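PDB 1R9D: glycerol dehydratase from Clostridium butyricum, which is a B12-independent lyase that probably dehydrates glycerol to 3-hydroxypropionaldehyde by glycyl radical chemistry. Local coordinates for residues V27-A32 with K116-D121; R455-T460 with A554-S559; L560-K565 with K597-F602. One frame throughout, in Å; residues are numbered along the deposited sequence.

From the N terminus, interaction 1 comes first: residues 27-32, leading into helix 30-40, are met by helix 113-125, closing a loop of 83 residues without a strand in it. Interaction 2 opens and closes much later, joining helix 453-461 to helix 553-569. Interaction 3 follows at once, when the chain after helix 590-597 returns to that same helix 553-569. The three loops run in series, and none nests in or crosses another. Interactions 2 and 3 have centres about 11 Å apart and touch where Asp558 OD1 probably accepts a hydrogen bond from Phe602 N; interaction 1 lies about 53 Å from interaction 3, centre to centre, across the chain's middle.

Interaction 1. Residues V27-A32 with K116-D121; sequences VESERA and KEKLKD
Ser29 and Ala32 meet Leu119 through saturated carbon alone, so no flat group has a face or edge in the contact. Away from the contact, on the same helix as Leu119, the carboxylate of Glu117 takes Lys120 NZ on the syn side of OE1, 24° out of its plane, in a salt bridge of 2.7 Å between Lys120 NZ and Glu117 OE1. Across the contact a single methyl does the work: Leu119 CD2 lies 4.0 Å from Ser29 CB and also 4.0 Å from Ala32 CB, the two directions about 78° apart. Leu119 CG stands beside the backbone N (chi1 -70°) and CD1 continues the extended chain, which leaves the CD2 branch to reach over. Ser29 presents its CB, while its OG only approaches Lys118 CB at 4.5 Å and hydrogen-bonds to a residue adjoining the segments. At the outer margin Lys118 NZ stays 5.7 Å from Glu30 OE2, too far for an ion pair; Glu30 is bridged to Lys78 instead. The contact joins the start of helix 30-40 to helix 113-125, and Asp121 adds a salt bridge between the same helices to Lys40. Chemically this is a small apolar contact with no hydrogen bond across it, flanked by charges that could favour the approach only weakly at this range.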
ATOM      1  N   VAL A  27       1.543  23.886  24.048  1.00 29.29           N
ATOM      2  CA  VAL A  27       1.073  23.006  22.990  1.00 29.80           C
ATOM      3  C   VAL A  27      -0.123  23.687  22.337  1.00 30.52           C
ATOM      4  O   VAL A  27      -1.112  23.996  23.009  1.00 29.76           O
ATOM      5  CB  VAL A  27       0.617  21.653  23.559  1.00 29.24           C
ATOM      6  CG1 VAL A  27       0.063  20.774  22.441  1.00 30.51           C
ATOM      7  CG2 VAL A  27       1.781  20.967  24.253  1.00 29.86           C
ATOM      8  N   GLU A  28      -0.021  23.939  21.037  1.00 30.14           N
ATOM      9  CA  GLU A  28      -1.101  24.582  20.304  1.00 30.72           C
ATOM     10  C   GLU A  28      -1.856  23.536  19.493  1.00 31.62           C
ATOM     11  O   GLU A  28      -1.307  22.479  19.167  1.00 29.43           O
ATOM     12  CB  GLU A  28      -0.530  25.708  19.431  1.00 31.49           C
ATOM     13  CG  GLU A  28      -0.136  26.924  20.286  1.00 33.05           C
ATOM     14  CD  GLU A  28       0.578  28.031  19.530  1.00 34.15           C
ATOM     15  OE1 GLU A  28       0.493  28.078  18.285  1.00 35.16           O
ATOM     16  OE2 GLU A  28       1.220  28.875  20.199  1.00 35.33           O
ATOM     17  N   SER A  29      -3.120  23.818  19.180  1.00 30.35           N
ATOM     18  CA  SER A  29      -3.941  22.851  18.459  1.00 31.12           C
ATOM     19  C   SER A  29      -4.306  23.152  17.005  1.00 30.78           C
ATOM     20  O   SER A  29      -4.887  22.301  16.334  1.00 32.10           O
ATOM     21  CB  SER A  29      -5.228  22.591  19.252  1.00 31.70           C
ATOM     22  OG  SER A  29      -5.938  23.798  19.474  1.00 32.92           O
ATOM     23  N   GLU A  30      -3.970  24.340  16.514  1.00 30.30           N
ATOM     24  CA  GLU A  30      -4.298  24.704  15.138  1.00 30.34           C
ATOM     25  C   GLU A  30      -3.942  23.631  14.102  1.00 29.82           C
ATOM     26  O   GLU A  30      -4.806  23.178  13.343  1.00 28.21           O
ATOM     27  CB  GLU A  30      -3.613  26.015  14.750  1.00 32.28           C
ATOM     28  CG  GLU A  30      -4.322  27.294  15.207  1.00 36.36           C
ATOM     29  CD  GLU A  30      -4.265  27.520  16.708  1.00 38.21           C
ATOM     30  OE1 GLU A  30      -3.260  27.122  17.335  1.00 37.80           O
ATOM     31  OE2 GLU A  30      -5.221  28.118  17.256  1.00 39.42           O
ATOM     32  N   ARG A  31      -2.680  23.217  14.060  1.00 28.17           N
ATOM     33  CA  ARG A  31      -2.289  22.211  13.077  1.00 27.06           C
ATOM     34  C   ARG A  31      -3.093  20.919  13.195  1.00 26.27           C
ATOM     35  O   ARG A  31      -3.550  20.374  12.190  1.00 26.84           O
ATOM     36  CB  ARG A  31      -0.794  21.878  13.181  1.00 26.76           C
ATOM     37  CG  ARG A  31      -0.338  20.912  12.076  1.00 25.75           C
ATOM     38  CD  ARG A  31       1.087  20.406  12.279  1.00 25.28           C
ATOM     39  NE  ARG A  31       1.501  19.504  11.200  1.00 25.16           N
ATOM     40  CZ  ARG A  31       1.111  18.237  11.074  1.00 24.45           C
ATOM     41  NH1 ARG A  31       0.290  17.691  11.962  1.00 24.24           N
ATOM     42  NH2 ARG A  31       1.550  17.511  10.051  1.00 24.07           N
ATOM     43  N   ALA A  32      -3.273  20.433  14.419  1.00 26.16           N
ATOM     44  CA  ALA A  32      -4.009  19.196  14.645  1.00 27.30           C
ATOM     45  C   ALA A  32      -5.424  19.268  14.087  1.00 28.55           C
ATOM     46  O   ALA A  32      -5.917  18.316  13.477  1.00 28.20           O
ATOM     47  CB  ALA A  32      -4.057  18.879  16.133  1.00 27.87           C
ATOM     48  N   LYS A 116      -7.525  21.686  24.895  1.00 37.44           N
ATOM     49  CA  LYS A 116      -7.880  20.355  25.378  1.00 37.72           C
ATOM     50  C   LYS A 116      -9.225  19.946  24.793  1.00 38.27           C
ATOM     51  O   LYS A 116      -9.417  18.807  24.356  1.00 37.62           O
ATOM     52  CB  LYS A 116      -7.987  20.341  26.903  1.00 37.41           C
ATOM     53  CG  LYS A 116      -6.683  20.570  27.654  1.00 37.49           C
ATOM     54  CD  LYS A 116      -6.936  20.481  29.156  1.00 37.38           C
ATOM     55  CE  LYS A 116      -5.685  20.751  29.972  1.00 38.62           C
ATOM     56  NZ  LYS A 116      -5.974  20.716  31.440  1.00 38.01           N
ATOM     57  N   GLU A 117     -10.156  20.894  24.790  1.00 38.31           N
ATOM     58  CA  GLU A 117     -11.496  20.655  24.278  1.00 39.13           C
ATOM     59  C   GLU A 117     -11.491  20.344  22.785  1.00 37.98           C
ATOM     60  O   GLU A 117     -12.104  19.373  22.347  1.00 38.09           O
ATOM     61  CB  GLU A 117     -12.375  21.880  24.552  1.00 41.18           C
ATOM     62  CG  GLU A 117     -13.825  21.721  24.128  1.00 45.30           C
ATOM     63  CD  GLU A 117     -14.483  20.496  24.733  1.00 47.73           C
ATOM     64  OE1 GLU A 117     -14.353  20.292  25.961  1.00 49.20           O
ATOM     65  OE2 GLU A 117     -15.137  19.740  23.982  1.00 49.58           O
ATOM     66  N   LYS A 118     -10.794  21.168  22.009  1.00 36.97           N
ATOM     67  CA  LYS A 118     -10.733  20.975  20.566  1.00 37.33           C
ATOM     68  C   LYS A 118     -10.002  19.706  20.149  1.00 36.08           C
ATOM     69  O   LYS A 118     -10.277  19.155  19.081  1.00 36.00           O
ATOM     70  CB  LYS A 118     -10.091  22.189  19.893  1.00 38.64           C
ATOM     71  CG  LYS A 118     -10.963  23.439  19.947  1.00 42.23           C
ATOM     72  CD  LYS A 118     -10.347  24.593  19.179  1.00 43.49           C
ATOM     73  CE  LYS A 118     -11.272  25.804  19.194  1.00 46.09           C
ATOM     74  NZ  LYS A 118     -10.726  26.947  18.408  1.00 47.20           N
ATOM     75  N   LEU A 119      -9.080  19.233  20.983  1.00 34.33           N
ATOM     76  CA  LEU A 119      -8.347  18.017  20.654  1.00 33.95           C
ATOM     77  C   LEU A 119      -9.207  16.763  20.790  1.00 33.88           C
ATOM     78  O   LEU A 119      -8.875  15.721  20.235  1.00 31.95           O
ATOM     79  CB  LEU A 119      -7.102  17.883  21.537  1.00 33.85           C
ATOM     80  CG  LEU A 119      -5.975  18.876  21.260  1.00 33.88           C
ATOM     81  CD1 LEU A 119      -4.859  18.670  22.273  1.00 35.28           C
ATOM     82  CD2 LEU A 119      -5.450  18.676  19.841  1.00 35.16           C
ATOM     83  N   LYS A 120     -10.315  16.857  21.522  1.00 34.59           N
ATOM     84  CA  LYS A 120     -11.185  15.698  21.699  1.00 35.05           C
ATOM     85  C   LYS A 120     -11.556  15.052  20.366  1.00 35.06           C
ATOM     86  O   LYS A 120     -11.439  13.836  20.206  1.00 35.52           O
ATOM     87  CB  LYS A 120     -12.459  16.090  22.451  1.00 36.84           C
ATOM     88  CG  LYS A 120     -12.232  16.440  23.911  1.00 38.87           C
ATOM     89  CD  LYS A 120     -13.526  16.889  24.577  1.00 41.01           C
ATOM     90  CE  LYS A 120     -13.302  17.224  26.046  1.00 42.64           C
ATOM     91  NZ  LYS A 120     -14.548  17.701  26.711  1.00 44.23           N
ATOM     92  N   ASP A 121     -11.998  15.863  19.409  1.00 35.07           N
ATOM     93  CA  ASP A 121     -12.377  15.340  18.099  1.00 35.57           C
ATOM     94  C   ASP A 121     -11.171  14.753  17.363  1.00 34.68           C
ATOM     95  O   ASP A 121     -11.305  13.803  16.589  1.00 34.56           O
ATOM     96  CB  ASP A 121     -12.998  16.439  17.238  1.00 36.57           C
ATOM     97  CG  ASP A 121     -13.508  15.912  15.911  1.00 38.35           C
ATOM     98  OD1 ASP A 121     -14.465  15.109  15.922  1.00 40.30           O
ATOM     99  OD2 ASP A 121     -12.954  16.291  14.859  1.00 39.53           O
TER

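Interaction 2. Residues R455-T460 with A554-S559; sequences RIVELT and ANIGDS
Val457 meets Ile556 flank to flank, the two side chains sliding past each other in opposite directions. Val457 CG2 does the touching, 3.9 Å from Ile556 CG1 and 4.1 Å from Ile556 CD1. Its other methyl turns to the next turn of the facing helix, where Val457 CG1 comes within 4.3 Å of Ser559 CB. With CG1 opposite the backbone N (chi1 172°), valine spreads its branches over both neighbours. Behind this shell, Ser559 turns its hydroxyl back on its own helix: OG donates to Asn555 O over 2.6 Å, from the opposite face of the carbonyl plane to Ser559 N, and leaves the methylene for Val457. Away from the contact, Thr460 repeats the device on the other helix, its OG1 giving a 2.6 Å bond to Ile456 O, again across the plane from its own backbone N. Further out, Tyr491 of helix 484-516 packs on both Ile456 and Ile556, while Leu453 and Ala454 close on Ile556 from the start of helix 453-461. On the far flank Arg455 forms a weak salt bridge to Glu458 and a further one to Asp466. The two helices follow strands 449-452 and 543-551, which pair in parallel, an alpha/beta arrangement consistent with the barrel of the pyruvate formate lyase-like family. Chemically, the hydroxyl of Ser559, the one at the interface, is spent on a carbonyl of its own helix, and the contact itself rests on van der Waals packing and burial of aliphatic groups, with no hydrogen bond across it.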
ATOM      1  N   ARG A 455      22.188  -3.909  30.002  1.00 25.97           N
ATOM      2  CA  ARG A 455      21.166  -4.912  30.276  1.00 26.08           C
ATOM      3  C   ARG A 455      21.566  -6.266  29.713  1.00 25.88           C
ATOM      4  O   ARG A 455      21.183  -7.301  30.250  1.00 25.13           O
ATOM      5  CB  ARG A 455      19.826  -4.475  29.682  1.00 26.65           C
ATOM      6  CG  ARG A 455      19.162  -3.351  30.460  1.00 28.22           C
ATOM      7  CD  ARG A 455      18.429  -3.905  31.673  1.00 28.66           C
ATOM      8  NE  ARG A 455      17.230  -4.627  31.259  1.00 31.01           N
ATOM      9  CZ  ARG A 455      16.578  -5.504  32.015  1.00 31.82           C
ATOM     10  NH1 ARG A 455      17.006  -5.778  33.237  1.00 32.36           N
ATOM     11  NH2 ARG A 455      15.495  -6.110  31.543  1.00 32.45           N
ATOM     12  N   ILE A 456      22.331  -6.265  28.622  1.00 25.55           N
ATOM     13  CA  ILE A 456      22.768  -7.519  28.019  1.00 26.19           C
ATOM     14  C   ILE A 456      23.746  -8.221  28.970  1.00 27.42           C
ATOM     15  O   ILE A 456      23.762  -9.450  29.065  1.00 27.47           O
ATOM     16  CB  ILE A 456      23.437  -7.275  26.635  1.00 26.11           C
ATOM     17  CG1 ILE A 456      22.423  -6.640  25.675  1.00 25.12           C
ATOM     18  CG2 ILE A 456      23.946  -8.591  26.051  1.00 27.08           C
ATOM     19  CD1 ILE A 456      21.165  -7.480  25.438  1.00 25.19           C
ATOM     20  N   VAL A 457      24.558  -7.444  29.683  1.00 27.67           N
ATOM     21  CA  VAL A 457      25.495  -8.038  30.635  1.00 28.38           C
ATOM     22  C   VAL A 457      24.689  -8.651  31.781  1.00 28.41           C
ATOM     23  O   VAL A 457      24.968  -9.761  32.220  1.00 28.12           O
ATOM     24  CB  VAL A 457      26.471  -6.989  31.213  1.00 28.05           C
ATOM     25  CG1 VAL A 457      27.285  -7.608  32.345  1.00 28.82           C
ATOM     26  CG2 VAL A 457      27.407  -6.485  30.120  1.00 29.26           C
ATOM     27  N   GLU A 458      23.677  -7.924  32.248  1.00 29.83           N
ATOM     28  CA  GLU A 458      22.823  -8.398  33.336  1.00 30.90           C
ATOM     29  C   GLU A 458      22.113  -9.692  32.939  1.00 30.72           C
ATOM     30  O   GLU A 458      22.024 -10.635  33.729  1.00 29.98           O
ATOM     31  CB  GLU A 458      21.795  -7.315  33.701  1.00 33.65           C
ATOM     32  CG  GLU A 458      20.870  -7.679  34.853  1.00 37.98           C
ATOM     33  CD  GLU A 458      19.947  -6.534  35.266  1.00 40.81           C
ATOM     34  OE1 GLU A 458      19.214  -6.699  36.265  1.00 42.87           O
ATOM     35  OE2 GLU A 458      19.950  -5.475  34.597  1.00 41.30           O
ATOM     36  N   LEU A 459      21.612  -9.740  31.708  1.00 29.53           N
ATOM     37  CA  LEU A 459      20.917 -10.924  31.222  1.00 30.08           C
ATOM     38  C   LEU A 459      21.863 -12.091  30.961  1.00 29.57           C
ATOM     39  O   LEU A 459      21.436 -13.244  30.955  1.00 31.16           O
ATOM     40  CB  LEU A 459      20.127 -10.594  29.952  1.00 29.78           C
ATOM     41  CG  LEU A 459      18.895  -9.714  30.179  1.00 30.85           C
ATOM     42  CD1 LEU A 459      18.297  -9.324  28.835  1.00 31.09           C
ATOM     43  CD2 LEU A 459      17.868 -10.462  31.031  1.00 30.94           C
ATOM     44  N   THR A 460      23.140 -11.800  30.730  1.00 29.56           N
ATOM     45  CA  THR A 460      24.115 -12.864  30.507  1.00 29.54           C
ATOM     46  C   THR A 460      24.346 -13.547  31.852  1.00 30.84           C
ATOM     47  O   THR A 460      24.344 -14.774  31.955  1.00 30.82           O
ATOM     48  CB  THR A 460      25.458 -12.310  29.985  1.00 30.13           C
ATOM     49  OG1 THR A 460      25.239 -11.605  28.755  1.00 29.26           O
ATOM     50  CG2 THR A 460      26.439 -13.447  29.735  1.00 29.99           C
ATOM     51  N   ALA A 554      31.298   2.204  28.351  1.00 24.17           N
ATOM     52  CA  ALA A 554      32.264   2.113  29.443  1.00 25.26           C
ATOM     53  C   ALA A 554      31.811   1.086  30.474  1.00 25.95           C
ATOM     54  O   ALA A 554      32.634   0.369  31.050  1.00 26.62           O
ATOM     55  CB  ALA A 554      32.453   3.470  30.106  1.00 24.60           C
ATOM     56  N   ASN A 555      30.502   1.004  30.702  1.00 25.69           N
ATOM     57  CA  ASN A 555      29.978   0.050  31.672  1.00 27.38           C
ATOM     58  C   ASN A 555      30.255  -1.389  31.228  1.00 27.97           C
ATOM     59  O   ASN A 555      30.566  -2.253  32.052  1.00 27.93           O
ATOM     60  CB  ASN A 555      28.472   0.258  31.877  1.00 26.74           C
ATOM     61  CG  ASN A 555      28.135   1.670  32.329  1.00 28.15           C
ATOM     62  OD1 ASN A 555      27.849   2.544  31.511  1.00 28.54           O
ATOM     63  ND2 ASN A 555      28.191   1.905  33.638  1.00 29.28           N
ATOM     64  N   ILE A 556      30.153  -1.644  29.926  1.00 27.35           N
ATOM     65  CA  ILE A 556      30.409  -2.983  29.403  1.00 27.71           C
ATOM     66  C   ILE A 556      31.885  -3.353  29.481  1.00 27.23           C
ATOM     67  O   ILE A 556      32.228  -4.468  29.870  1.00 26.75           O
ATOM     68  CB  ILE A 556      29.901  -3.120  27.937  1.00 29.61           C
ATOM     69  CG1 ILE A 556      28.408  -3.462  27.941  1.00 30.79           C
ATOM     70  CG2 ILE A 556      30.654  -4.231  27.207  1.00 30.75           C
ATOM     71  CD1 ILE A 556      27.569  -2.560  28.802  1.00 32.27           C
ATOM     72  N   GLY A 557      32.762  -2.425  29.112  1.00 26.60           N
ATOM     73  CA  GLY A 557      34.185  -2.705  29.173  1.00 26.11           C
ATOM     74  C   GLY A 557      34.627  -2.973  30.601  1.00 26.22           C
ATOM     75  O   GLY A 557      35.322  -3.957  30.876  1.00 24.81           O
ATOM     76  N   ASP A 558      34.218  -2.098  31.516  1.00 25.19           N
ATOM     77  CA  ASP A 558      34.573  -2.242  32.925  1.00 26.38           C
ATOM     78  C   ASP A 558      33.954  -3.508  33.528  1.00 26.16           C
ATOM     79  O   ASP A 558      34.580  -4.180  34.348  1.00 25.95           O
ATOM     80  CB  ASP A 558      34.136  -0.997  33.713  1.00 26.90           C
ATOM     81  CG  ASP A 558      34.847   0.276  33.250  1.00 29.47           C
ATOM     82  OD1 ASP A 558      35.959   0.173  32.687  1.00 31.14           O
ATOM     83  OD2 ASP A 558      34.307   1.388  33.458  1.00 30.34           O
ATOM     84  N   SER A 559      32.729  -3.839  33.121  1.00 25.81           N
ATOM     85  CA  SER A 559      32.075  -5.039  33.635  1.00 25.64           C
ATOM     86  C   SER A 559      32.740  -6.304  33.095  1.00 25.57           C
ATOM     87  O   SER A 559      32.963  -7.262  33.833  1.00 25.75           O
ATOM     88  CB  SER A 559      30.588  -5.064  33.261  1.00 25.51           C
ATOM     89  OG  SER A 559      29.872  -4.014  33.891  1.00 25.99           O
TER

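Interaction 3. Residues L560-K565 with K597-F602; sequences LVAVKK and KNAPKF
The loop between helix 590-597 and helix 607-624 runs back along helix 553-569, setting Ala599 and Pro600 against Val561, Ala562 and Lys565. Pro600 makes the broadest contact: the aliphatic part of Lys565 crosses its ring obliquely, with Lys565 CD and CE each 3.6 Å from Pro600 CD. The lysine chain bends at chi3 (61°) and again at chi4, which brings two methylenes rather than the ammonium onto the proline; NZ makes a long, weak ion pair with Glu608. One turn earlier, Val561 CG1 sits 3.3 Å from Pro600 O, a close methyl-to-carbonyl approach, while Val561 also packs on Val609 and Leu612 of helix 607-624. Ala562 CB and Ala599 CB meet at 4.2 Å, and such small side chains let the backbones come near. The loop is braced from behind by Lys601, whose NZ donates to Ala599 O over 3.0 Å from above the carbonyl plane, more weakly to Lys597 O, and to Leu596 O. Its ammonium thus sits among carbonyls at the C-terminal end of helix 590-597. The arrangement is plain packing of an irregular connection between two helices, 590-597 and 607-624, against the side of helix 553-569.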
ATOM      1  N   LEU A 560      33.052  -6.315  31.803  1.00 24.99           N
ATOM      2  CA  LEU A 560      33.681  -7.489  31.206  1.00 25.27           C
ATOM      3  C   LEU A 560      35.066  -7.770  31.785  1.00 25.26           C
ATOM      4  O   LEU A 560      35.394  -8.920  32.071  1.00 24.28           O
ATOM      5  CB  LEU A 560      33.773  -7.338  29.682  1.00 26.41           C
ATOM      6  CG  LEU A 560      32.438  -7.409  28.929  1.00 26.81           C
ATOM      7  CD1 LEU A 560      32.672  -7.224  27.428  1.00 28.18           C
ATOM      8  CD2 LEU A 560      31.774  -8.741  29.197  1.00 27.30           C
ATOM      9  N   VAL A 561      35.879  -6.735  31.968  1.00 25.71           N
ATOM     10  CA  VAL A 561      37.213  -6.961  32.513  1.00 26.80           C
ATOM     11  C   VAL A 561      37.147  -7.398  33.974  1.00 27.81           C
ATOM     12  O   VAL A 561      38.009  -8.148  34.443  1.00 28.18           O
ATOM     13  CB  VAL A 561      38.128  -5.708  32.379  1.00 26.69           C
ATOM     14  CG1 VAL A 561      37.797  -4.676  33.450  1.00 26.19           C
ATOM     15  CG2 VAL A 561      39.599  -6.141  32.470  1.00 26.75           C
ATOM     16  N   ALA A 562      36.122  -6.945  34.689  1.00 28.20           N
ATOM     17  CA  ALA A 562      35.969  -7.323  36.090  1.00 28.58           C
ATOM     18  C   ALA A 562      35.618  -8.807  36.177  1.00 29.54           C
ATOM     19  O   ALA A 562      36.167  -9.538  37.002  1.00 29.55           O
ATOM     20  CB  ALA A 562      34.886  -6.482  36.754  1.00 29.05           C
ATOM     21  N   VAL A 563      34.705  -9.251  35.318  1.00 29.14           N
ATOM     22  CA  VAL A 563      34.297 -10.651  35.300  1.00 29.49           C
ATOM     23  C   VAL A 563      35.489 -11.539  34.944  1.00 31.25           C
ATOM     24  O   VAL A 563      35.757 -12.537  35.615  1.00 32.17           O
ATOM     25  CB  VAL A 563      33.150 -10.883  34.275  1.00 28.27           C
ATOM     26  CG1 VAL A 563      32.926 -12.369  34.053  1.00 27.55           C
ATOM     27  CG2 VAL A 563      31.873 -10.241  34.782  1.00 27.05           C
ATOM     28  N   LYS A 564      36.213 -11.158  33.896  1.00 31.30           N
ATOM     29  CA  LYS A 564      37.371 -11.918  33.444  1.00 32.35           C
ATOM     30  C   LYS A 564      38.490 -12.022  34.479  1.00 33.13           C
ATOM     31  O   LYS A 564      39.045 -13.100  34.688  1.00 33.29           O
ATOM     32  CB  LYS A 564      37.941 -11.303  32.163  1.00 31.94           C
ATOM     33  CG  LYS A 564      39.198 -12.000  31.659  1.00 34.03           C
ATOM     34  CD  LYS A 564      39.789 -11.293  30.449  1.00 36.30           C
ATOM     35  CE  LYS A 564      41.131 -11.896  30.061  1.00 38.45           C
ATOM     36  NZ  LYS A 564      42.173 -11.665  31.113  1.00 40.02           N
ATOM     37  N   LYS A 565      38.815 -10.903  35.120  1.00 33.13           N
ATOM     38  CA  LYS A 565      39.890 -10.860  36.114  1.00 34.49           C
ATOM     39  C   LYS A 565      39.540 -11.388  37.499  1.00 34.29           C
ATOM     40  O   LYS A 565      40.206 -12.285  38.020  1.00 34.78           O
ATOM     41  CB  LYS A 565      40.407  -9.430  36.278  1.00 35.06           C
ATOM     42  CG  LYS A 565      41.156  -8.878  35.082  1.00 38.07           C
ATOM     43  CD  LYS A 565      41.664  -7.470  35.377  1.00 39.47           C
ATOM     44  CE  LYS A 565      42.638  -7.448  36.555  1.00 40.59           C
ATOM     45  NZ  LYS A 565      43.968  -8.034  36.210  1.00 41.10           N
ATOM     46  N   LYS A 597      35.111  -2.508  41.938  1.00 29.06           N
ATOM     47  CA  LYS A 597      35.441  -1.110  41.679  1.00 29.68           C
ATOM     48  C   LYS A 597      36.935  -0.897  41.469  1.00 29.80           C
ATOM     49  O   LYS A 597      37.339   0.001  40.726  1.00 28.86           O
ATOM     50  CB  LYS A 597      34.979  -0.220  42.834  1.00 31.78           C
ATOM     51  CG  LYS A 597      33.480  -0.073  42.951  1.00 35.01           C
ATOM     52  CD  LYS A 597      33.129   0.945  44.023  1.00 39.30           C
ATOM     53  CE  LYS A 597      31.627   1.148  44.130  1.00 42.15           C
ATOM     54  NZ  LYS A 597      31.284   2.114  45.218  1.00 44.47           N
ATOM     55  N   ASN A 598      37.754  -1.721  42.120  1.00 29.18           N
ATOM     56  CA  ASN A 598      39.200  -1.585  42.002  1.00 28.77           C
ATOM     57  C   ASN A 598      39.803  -2.284  40.788  1.00 28.30           C
ATOM     58  O   ASN A 598      41.007  -2.190  40.551  1.00 27.37           O
ATOM     59  CB  ASN A 598      39.889  -2.057  43.288  1.00 29.80           C
ATOM     60  CG  ASN A 598      39.625  -1.125  44.467  1.00 30.52           C
ATOM     61  OD1 ASN A 598      39.479   0.086  44.295  1.00 30.71           O
ATOM     62  ND2 ASN A 598      39.585  -1.686  45.672  1.00 31.78           N
ATOM     63  N   ALA A 599      38.971  -2.986  40.021  1.00 27.71           N
ATOM     64  CA  ALA A 599      39.447  -3.651  38.810  1.00 27.60           C
ATOM     65  C   ALA A 599      39.787  -2.525  37.824  1.00 27.42           C
ATOM     66  O   ALA A 599      39.299  -1.404  37.980  1.00 27.33           O
ATOM     67  CB  ALA A 599      38.356  -4.552  38.239  1.00 27.81           C
ATOM     68  N   PRO A 600      40.621  -2.801  36.804  1.00 27.02           N
ATOM     69  CA  PRO A 600      41.003  -1.774  35.818  1.00 27.32           C
ATOM     70  C   PRO A 600      39.794  -1.104  35.152  1.00 25.84           C
ATOM     71  O   PRO A 600      38.856  -1.783  34.750  1.00 25.72           O
ATOM     72  CB  PRO A 600      41.844  -2.555  34.804  1.00 27.85           C
ATOM     73  CG  PRO A 600      42.388  -3.699  35.605  1.00 28.47           C
ATOM     74  CD  PRO A 600      41.209  -4.105  36.454  1.00 27.63           C
ATOM     75  N   LYS A 601      39.838   0.222  35.020  1.00 25.73           N
ATOM     76  CA  LYS A 601      38.736   0.974  34.416  1.00 25.07           C
ATOM     77  C   LYS A 601      39.083   1.647  33.086  1.00 24.80           C
ATOM     78  O   LYS A 601      40.191   2.146  32.886  1.00 24.59           O
ATOM     79  CB  LYS A 601      38.230   2.037  35.403  1.00 25.30           C
ATOM     80  CG  LYS A 601      37.603   1.472  36.676  1.00 25.31           C
ATOM     81  CD  LYS A 601      36.249   0.831  36.402  1.00 26.35           C
ATOM     82  CE  LYS A 601      35.644   0.194  37.657  1.00 26.90           C
ATOM     83  NZ  LYS A 601      36.324  -1.085  38.035  1.00 26.03           N
ATOM     84  N   PHE A 602      38.106   1.657  32.185  1.00 24.27           N
ATOM     85  CA  PHE A 602      38.233   2.269  30.867  1.00 24.41           C
ATOM     86  C   PHE A 602      38.518   3.767  31.000  1.00 24.06           C
ATOM     87  O   PHE A 602      37.926   4.448  31.839  1.00 24.60           O
ATOM     88  CB  PHE A 602      36.919   2.044  30.107  1.00 24.41           C
ATOM     89  CG  PHE A 602      36.867   2.674  28.745  1.00 24.57           C
ATOM     90  CD1 PHE A 602      37.689   2.219  27.717  1.00 25.49           C
ATOM     91  CD2 PHE A 602      35.946   3.688  28.473  1.00 25.16           C
ATOM     92  CE1 PHE A 602      37.595   2.757  26.436  1.00 24.80           C
ATOM     93  CE2 PHE A 602      35.842   4.237  27.189  1.00 25.06           C
ATOM     94  CZ  PHE A 602      36.670   3.767  26.170  1.00 25.67           C
TER